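Local coordinates for DNA repair protein rhp9/CRB2 (PDB 2FHD), which recognises methylated histone H4 through its tandem tudor domains, in a methylation-state-specific way, and takes part in DNA repair in fission yeast, at the interface of chains A and B. Numbering follows the deposited sequence. Chains: chain A/B, DNA repair protein rhp9/CRB2.

The interface of chains A and B. Residues chain A 43, 146-149; chain B 2, 5.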
# COMPACT_ATOMS: atom_id res chain seq x y z
N LYS A 43 -11.32 -3.42 7.39
CA LYS A 43 -10.26 -2.60 6.97
C LYS A 43 -10.89 -1.23 6.68
O LYS A 43 -11.88 -1.11 5.96
CB LYS A 43 -9.45 -3.16 5.76
CG LYS A 43 -8.30 -2.19 5.40
CD LYS A 43 -7.13 -2.92 4.88
CE LYS A 43 -6.78 -2.41 3.47
NZ LYS A 43 -5.46 -3.03 3.00
N LYS A 146 -10.56 -8.29 0.59
CA LYS A 146 -9.38 -8.02 -0.24
C LYS A 146 -8.92 -9.35 -0.92
O LYS A 146 -8.86 -10.38 -0.25
CB LYS A 146 -8.26 -7.39 0.59
CG LYS A 146 -8.58 -6.05 1.29
CD LYS A 146 -8.03 -4.77 0.60
CE LYS A 146 -9.04 -4.25 -0.44
NZ LYS A 146 -8.95 -2.78 -0.76
N PHE A 147 -8.67 -9.34 -2.23
CA PHE A 147 -8.09 -10.53 -2.96
C PHE A 147 -6.62 -10.75 -2.56
O PHE A 147 -5.69 -10.23 -3.12
CB PHE A 147 -8.36 -10.51 -4.50
CG PHE A 147 -7.55 -11.55 -5.32
CD1 PHE A 147 -6.69 -12.51 -4.71
CD2 PHE A 147 -7.68 -11.57 -6.74
CE1 PHE A 147 -5.91 -13.45 -5.48
CE2 PHE A 147 -6.92 -12.47 -7.52
CZ PHE A 147 -6.04 -13.44 -6.88
N GLU A 148 -6.44 -11.53 -1.53
CA GLU A 148 -5.17 -11.64 -0.94
C GLU A 148 -4.16 -12.31 -1.91
O GLU A 148 -4.40 -13.39 -2.50
CB GLU A 148 -5.31 -12.34 0.42
CG GLU A 148 -4.37 -11.84 1.40
CD GLU A 148 -2.98 -11.84 0.82
OE1 GLU A 148 -2.48 -10.75 0.35
OE2 GLU A 148 -2.40 -12.94 0.74
N GLU A 149 -3.05 -11.60 -2.08
CA GLU A 149 -1.89 -12.06 -2.84
C GLU A 149 -1.06 -13.26 -2.25
O GLU A 149 -0.31 -13.10 -1.26
CB GLU A 149 -1.00 -10.83 -3.04
CG GLU A 149 0.32 -11.06 -3.68
CD GLU A 149 0.30 -12.24 -4.58
OE1 GLU A 149 -0.75 -12.53 -5.19
OE2 GLU A 149 1.36 -12.90 -4.65
N HIS B 2 -4.83 -8.27 -0.59
CA HIS B 2 -5.00 -7.91 -2.03
C HIS B 2 -3.70 -7.29 -2.63
O HIS B 2 -2.71 -7.10 -1.88
CB HIS B 2 -6.13 -6.92 -2.12
CG HIS B 2 -5.74 -5.55 -1.71
ND1 HIS B 2 -4.90 -5.31 -0.65
CD2 HIS B 2 -6.07 -4.33 -2.22
CE1 HIS B 2 -4.74 -4.01 -0.51
NE2 HIS B 2 -5.44 -3.39 -1.44
N ARG B 5 -8.49 -4.82 -8.27
CA ARG B 5 -9.68 -5.58 -8.28
C ARG B 5 -10.08 -4.77 -9.57
O ARG B 5 -10.43 -3.58 -9.51
CB ARG B 5 -10.59 -5.32 -7.09
CG ARG B 5 -12.13 -5.52 -7.34
CD ARG B 5 -12.74 -6.81 -6.74
NE ARG B 5 -12.35 -7.05 -5.34
CZ ARG B 5 -12.17 -8.26 -4.80
NH1 ARG B 5 -11.79 -8.36 -3.52
NH2 ARG B 5 -12.34 -9.38 -5.52
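In B:His2, CG sits between the backbone N and the carbonyl carbon (chi1 78°), which turns the ring toward A:Lys146; that lysine, with CG beside its backbone N (chi1 -60°) and bends at chi2 and chi3, folds its aliphatic chain along the ring. The two side chains run side by side in the same direction. CD of A:Lys146 sits over the centre of the B:His2 ring, 3.3 Å above the plane, in a CH-pi contact. CE of A:Lys146 lies 3.5 Å from CD2 of B:His2. The amino NZ of A:Lys146 ends 3.6 Å from NE2 of B:His2. Nearer the backbone, CB of A:Lys146 packs on CB of B:His2 at 3.5 Å. A:Lys43, reaching out from strand 41-46 at about a right angle to the histidine, brings its NZ within 3.7 Å of CE1 of B:His2. Two lysine amines this near, if charged, would probably bias the imidazole towards its neutral form. The carboxylate OE1 of A:Glu148 lies 3.5 Å from the backbone N of B:His2. Separately, NH1 of the B:Arg5 guanidinium approaches the backbone N of A:Phe147 at 3.5 Å. Were B:His2 an alanine, the A:Lys146 chain would probably lose the ring face it lies on and be freer to turn. B:His2 probably comes from the expression construct, so the patch may be a crystal contact; it ties the N-terminal segment of one copy to the C-terminal tail of the other, and its two-fold twin repeats the contact.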